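PDB 3QVA: transthyretin-like protein from Klebsiella pneumoniae subsp. pneumoniae, which catalyses the hydrolysis of 5-hydroxyisourate, probably yielding 2-oxo-4-hydroxy-4-carboxy-5-ureidoimidazoline, a step of purine breakdown, and works as a homotetramer. Local coordinates for the interface of chains A and B and the interface of chains A and C. Numbering follows the deposited sequence. Chains: chain A/B/C, Transthyretin-like protein.

Contact 1: the interface of chains A and B. Residues chain A 87-89, 101, 112-114; chain B 81-82.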
loop_
_atom_site.group_PDB
_atom_site.type_symbol
_atom_site.label_atom_id
_atom_site.label_comp_id
_atom_site.label_asym_id
_atom_site.label_seq_id
_atom_site.Cartn_x
_atom_site.Cartn_y
_atom_site.Cartn_z
ATOM N N ILE A 87 -3.085 -10.467 -9.864
ATOM C CA ILE A 87 -4.112 -10.528 -8.829
ATOM C C ILE A 87 -4.960 -11.782 -9.033
ATOM O O ILE A 87 -5.430 -12.059 -10.148
ATOM C CB ILE A 87 -5.047 -9.305 -8.872
ATOM C CG1 ILE A 87 -4.268 -8.004 -8.672
ATOM C CG2 ILE A 87 -6.142 -9.435 -7.800
ATOM C CD1 ILE A 87 -5.134 -6.775 -8.961
ATOM N N ASP A 88 -5.152 -12.536 -7.959
ATOM C CA ASP A 88 -5.980 -13.736 -8.012
ATOM C C ASP A 88 -7.191 -13.516 -7.126
ATOM O O ASP A 88 -7.050 -13.272 -5.928
ATOM C CB ASP A 88 -5.171 -14.939 -7.539
ATOM C CG ASP A 88 -4.051 -15.285 -8.487
ATOM O OD1 ASP A 88 -2.877 -14.984 -8.162
ATOM O OD2 ASP A 88 -4.356 -15.837 -9.570
ATOM N N PHE A 89 -8.378 -13.569 -7.721
ATOM C CA PHE A 89 -9.591 -13.233 -6.991
ATOM C C PHE A 89 -10.759 -14.141 -7.360
ATOM O O PHE A 89 -10.669 -14.947 -8.290
ATOM C CB PHE A 89 -9.952 -11.746 -7.167
ATOM C CG PHE A 89 -10.319 -11.360 -8.578
ATOM C CD1 PHE A 89 -11.654 -11.197 -8.941
ATOM C CD2 PHE A 89 -9.332 -11.151 -9.540
ATOM C CE1 PHE A 89 -12.003 -10.834 -10.240
ATOM C CE2 PHE A 89 -9.673 -10.788 -10.847
ATOM C CZ PHE A 89 -11.009 -10.628 -11.191
ATOM N N LEU A 101 -10.743 -3.370 -9.341
ATOM C CA LEU A 101 -9.520 -3.858 -8.708
ATOM C C LEU A 101 -8.298 -3.101 -9.230
ATOM O O LEU A 101 -7.674 -3.531 -10.207
ATOM C CB LEU A 101 -9.371 -5.371 -8.934
ATOM C CG LEU A 101 -10.498 -6.298 -8.455
ATOM C CD1 LEU A 101 -10.242 -7.726 -8.899
ATOM C CD2 LEU A 101 -10.674 -6.248 -6.945
ATOM N N THR A 112 -2.777 -3.821 -4.424
ATOM C CA THR A 112 -4.121 -3.856 -4.957
ATOM C C THR A 112 -5.122 -3.830 -3.809
ATOM O O THR A 112 -4.763 -4.047 -2.650
ATOM C CB THR A 112 -4.340 -5.092 -5.857
ATOM O OG1 THR A 112 -5.597 -4.971 -6.531
ATOM C CG2 THR A 112 -4.310 -6.389 -5.041
ATOM N N TYR A 113 -6.374 -3.555 -4.143
ATOM C CA TYR A 113 -7.449 -3.570 -3.171
ATOM C C TYR A 113 -8.768 -3.677 -3.916
ATOM O O TYR A 113 -8.815 -3.503 -5.132
ATOM C CB TYR A 113 -7.404 -2.309 -2.280
ATOM C CG TYR A 113 -7.599 -0.996 -3.019
ATOM C CD1 TYR A 113 -8.865 -0.452 -3.165
ATOM C CD2 TYR A 113 -6.519 -0.301 -3.564
ATOM C CE1 TYR A 113 -9.066 0.737 -3.837
ATOM C CE2 TYR A 113 -6.713 0.910 -4.248
ATOM C CZ TYR A 113 -7.999 1.417 -4.368
ATOM O OH TYR A 113 -8.248 2.605 -5.029
ATOM N N ARG A 114 -9.842 -3.975 -3.199
ATOM C CA ARG A 114 -11.147 -3.863 -3.814
ATOM C C ARG A 114 -11.663 -2.441 -3.665
ATOM O O ARG A 114 -11.945 -1.976 -2.549
ATOM C CB ARG A 114 -12.144 -4.868 -3.252
ATOM C CG ARG A 114 -13.475 -4.750 -3.964
ATOM C CD ARG A 114 -14.429 -5.835 -3.595
ATOM N NE ARG A 114 -15.525 -5.880 -4.559
ATOM C CZ ARG A 114 -16.404 -6.871 -4.643
ATOM N NH1 ARG A 114 -16.314 -7.909 -3.821
ATOM N NH2 ARG A 114 -17.371 -6.827 -5.551
ATOM N N VAL B 81 -11.840 -11.545 -1.007
ATOM C CA VAL B 81 -11.994 -11.549 -2.458
ATOM C C VAL B 81 -10.728 -12.118 -3.119
ATOM O O VAL B 81 -10.798 -12.719 -4.186
ATOM C CB VAL B 81 -12.366 -10.140 -3.007
ATOM C CG1 VAL B 81 -11.383 -9.094 -2.546
ATOM C CG2 VAL B 81 -12.485 -10.146 -4.522
ATOM N N PHE B 82 -9.585 -11.949 -2.460
ATOM C CA PHE B 82 -8.316 -12.443 -2.991
ATOM C C PHE B 82 -8.058 -13.872 -2.530
ATOM O O PHE B 82 -8.083 -14.159 -1.338
ATOM C CB PHE B 82 -7.165 -11.490 -2.624
ATOM C CG PHE B 82 -7.396 -10.082 -3.099
ATOM C CD1 PHE B 82 -7.919 -9.122 -2.235
ATOM C CD2 PHE B 82 -7.152 -9.733 -4.419
ATOM C CE1 PHE B 82 -8.170 -7.825 -2.679
ATOM C CE2 PHE B 82 -7.399 -8.432 -4.871
ATOM C CZ PHE B 82 -7.912 -7.480 -3.991
#

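Contact 2: the interface of chains A and C. Residues chain A 15, 17, 19, 104, 113; chain C 113-116.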
loop_
_atom_site.group_PDB
_atom_site.type_symbol
_atom_site.label_atom_id
_atom_site.label_comp_id
_atom_site.label_asym_id
_atom_site.label_seq_id
_atom_site.Cartn_x
_atom_site.Cartn_y
_atom_site.Cartn_z
ATOM N N HIS A 15 -7.795 0.258 -12.748
ATOM C CA HIS A 15 -7.212 1.574 -12.817
ATOM C C HIS A 15 -5.793 1.372 -12.315
ATOM O O HIS A 15 -5.593 0.753 -11.274
ATOM C CB HIS A 15 -8.006 2.516 -11.903
ATOM C CG HIS A 15 -7.506 3.928 -11.879
ATOM N ND1 HIS A 15 -7.710 4.764 -10.802
ATOM C CD2 HIS A 15 -6.831 4.658 -12.799
ATOM C CE1 HIS A 15 -7.178 5.945 -11.057
ATOM N NE2 HIS A 15 -6.644 5.910 -12.265
ATOM N N LEU A 17 -2.263 3.273 -11.287
ATOM C CA LEU A 17 -1.572 4.510 -10.973
ATOM C C LEU A 17 -0.111 4.225 -10.675
ATOM O O LEU A 17 0.204 3.307 -9.921
ATOM C CB LEU A 17 -2.224 5.160 -9.756
ATOM C CG LEU A 17 -3.623 5.720 -10.012
ATOM C CD1 LEU A 17 -4.444 5.633 -8.759
ATOM C CD2 LEU A 17 -3.552 7.155 -10.543
ATOM N N ILE A 19 2.550 5.305 -8.566
ATOM C CA ILE A 19 2.700 6.133 -7.377
ATOM C C ILE A 19 4.123 6.672 -7.220
ATOM O O ILE A 19 4.366 7.527 -6.379
ATOM C CB ILE A 19 2.202 5.432 -6.088
ATOM C CG1 ILE A 19 3.175 4.328 -5.653
ATOM C CG2 ILE A 19 0.765 4.912 -6.287
ATOM C CD1 ILE A 19 2.883 3.769 -4.248
ATOM N N LEU A 104 -1.787 -0.153 -7.699
ATOM C CA LEU A 104 -0.959 1.003 -7.358
ATOM C C LEU A 104 0.476 0.544 -7.492
ATOM O O LEU A 104 0.931 -0.281 -6.707
ATOM C CB LEU A 104 -1.242 1.486 -5.931
ATOM C CG LEU A 104 -2.695 1.758 -5.542
ATOM C CD1 LEU A 104 -2.756 2.360 -4.143
ATOM C CD2 LEU A 104 -3.378 2.666 -6.548
ATOM N N TYR A 113 -6.374 -3.555 -4.143
ATOM C CA TYR A 113 -7.449 -3.570 -3.171
ATOM C C TYR A 113 -8.768 -3.677 -3.916
ATOM O O TYR A 113 -8.815 -3.503 -5.132
ATOM C CB TYR A 113 -7.404 -2.309 -2.280
ATOM C CG TYR A 113 -7.599 -0.996 -3.019
ATOM C CD1 TYR A 113 -8.865 -0.452 -3.165
ATOM C CD2 TYR A 113 -6.519 -0.301 -3.564
ATOM C CE1 TYR A 113 -9.066 0.737 -3.837
ATOM C CE2 TYR A 113 -6.713 0.910 -4.248
ATOM C CZ TYR A 113 -7.999 1.417 -4.368
ATOM O OH TYR A 113 -8.248 2.605 -5.029
ATOM N N TYR C 113 -2.334 8.344 -1.682
ATOM C CA TYR C 113 -1.611 8.562 -2.917
ATOM C C TYR C 113 -2.339 9.635 -3.689
ATOM O O TYR C 113 -3.463 10.005 -3.345
ATOM C CB TYR C 113 -1.515 7.264 -3.738
ATOM C CG TYR C 113 -2.846 6.706 -4.198
ATOM C CD1 TYR C 113 -3.329 6.994 -5.466
ATOM C CD2 TYR C 113 -3.615 5.891 -3.371
ATOM C CE1 TYR C 113 -4.547 6.502 -5.899
ATOM C CE2 TYR C 113 -4.849 5.385 -3.805
ATOM C CZ TYR C 113 -5.297 5.696 -5.077
ATOM O OH TYR C 113 -6.503 5.213 -5.545
ATOM N N ARG C 114 -1.702 10.143 -4.734
ATOM C CA ARG C 114 -2.421 11.011 -5.628
ATOM C C ARG C 114 -3.061 10.173 -6.723
ATOM O O ARG C 114 -2.363 9.576 -7.550
ATOM C CB ARG C 114 -1.535 12.084 -6.220
ATOM C CG ARG C 114 -2.392 13.183 -6.792
ATOM C CD ARG C 114 -1.668 13.990 -7.786
ATOM N NE ARG C 114 -2.510 15.085 -8.251
ATOM C CZ ARG C 114 -2.033 16.270 -8.612
ATOM N NH1 ARG C 114 -0.726 16.504 -8.541
ATOM N NH2 ARG C 114 -2.858 17.219 -9.032
ATOM N N GLY C 115 -4.391 10.119 -6.698
ATOM C CA GLY C 115 -5.160 9.354 -7.676
ATOM C C GLY C 115 -5.533 10.212 -8.867
ATOM O O GLY C 115 -4.920 11.255 -9.105
ATOM N N SER C 116 -6.539 9.764 -9.613
ATOM C CA SER C 116 -7.049 10.510 -10.764
ATOM C C SER C 116 -8.539 10.245 -10.984
ATOM O O SER C 116 -9.106 9.297 -10.438
ATOM C CB SER C 116 -6.239 10.203 -12.035
ATOM O OG SER C 116 -6.401 8.857 -12.459
ATOM O OXT SER C 116 -9.216 10.983 -11.707
#

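Contact 1: the interface of chains A and B
B:Phe82 inserts its ring between A:Ile87 and the strand carrying A:Thr112, showing how one aromatic side chain can key a subunit between two strands of its partner. The apolar contacts gather around the ring's rim, in its plane and above it. The methyl CG2 of A:Ile87 meets ring carbon CE2 of B:Phe82 at 3.3 Å, lying in the ring plane, so it abuts the edge and does not cover a face. A:Thr112 comes to meet the phenylalanine from the opposite direction and sets its methyl CG2 above the ring plane, just beyond the rim, 3.7 Å from CE2 of B:Phe82. At the far end the ring carbon CZ of B:Phe82 stands 3.9 Å from the carbonyl carbon C of A:Tyr113, again in plane, and the backbone N of A:Arg114 lies just beyond. With CG of B:Phe82 anti to its own carbonyl carbon (chi1 -57°), the ring is carried off its strand and in among these groups.

A second, smaller apolar contact joins B:Val81 CG2 to A:Phe89 CB at 4.0 Å. The A:Phe89 ring is braced within its own chain, where methyl CD1 of A:Leu101 sits 3.4 Å above the ring plane, over the centre.

Backbone packing accompanies these contacts. A:Phe89 and B:Phe82 form an antiparallel beta bridge, and carbonyl O of A:Asp88 comes to 3.3 Å from CA of B:Phe82.

Strand 82-90 of chain A thus runs alongside strand 82-91 of chain B, edge to edge. Strand 109-113 of chain A supplies the other wall around the ring. The two-fold symmetry repeats the arrangement with the chains exchanged, in keeping with the strand-paired dimer typical of the transthyretin fold.

Contact 2: the interface of chains A and C
The phenol ring of C:Tyr113 lies with one face against A:Leu104, whose methyl CD2 stands 3.9 Å above the ring plane, displaced toward the rim. The other methyl, CD1 of A:Leu104, packs on the same face, 3.7 Å from ring carbon CE2 of C:Tyr113. A:Leu17 crosses the phenol side chain at about a right angle and brings CD1 to the CE1 rim, although that spacing is modelled too short to interpret. A:Ile19 reaches only the base of the side chain, its CG2 4.2 Å from CB of C:Tyr113.

Past the ring, the phenol hydroxyls of two symmetry-related tyrosines approach from opposite directions near the two-fold axis: OH of A:Tyr113 and OH of C:Tyr113 are hydrogen bonded at 3.2 Å. Which of them donates is not decided, as suits a bond between equivalent groups. Each chi1, 63°, puts CG between the backbone N and carbonyl carbon and sends the hydroxyl toward its twin.

Another polar link pairs a histidine with the end of the partner chain. Imidazole NE2 of A:His15 donates to the hydroxyl OG of C:Ser116 at 3.0 Å; the acceptor lies 15° out of the ring plane, and the bond is bent, 131° at the hydrogen. Alongside, A:Leu17 CD2 packs 4.0 Å from CA of C:Gly115.

C:Tyr113 to C:Ser116 form the C-terminal YRGS signature of 5-hydroxyisourate hydrolases, and A:His15 belongs to the conserved active-site histidines, so the contact adjoins the catalytic pocket between subunits. Strands 12-18, 103-106 and 109-113 of chain A provide the surface, onto which chain C's strand 109-113 and its tail dock.

The centres of the C-alpha atoms of contact 1 and contact 2 lie about 15 Å apart, and A:Tyr113, at the end of strand 109-113, takes part in both. Its backbone serves contact 1 while its hydroxyl serves contact 2, so a single residue faces two neighbouring subunits. Contact 1 joins chains through edge strands into a dimer; contact 2 sets one such dimer against another and involves the family's catalytic signature. Together they illustrate how a homotetramer can be built from two kinds of two-fold interface.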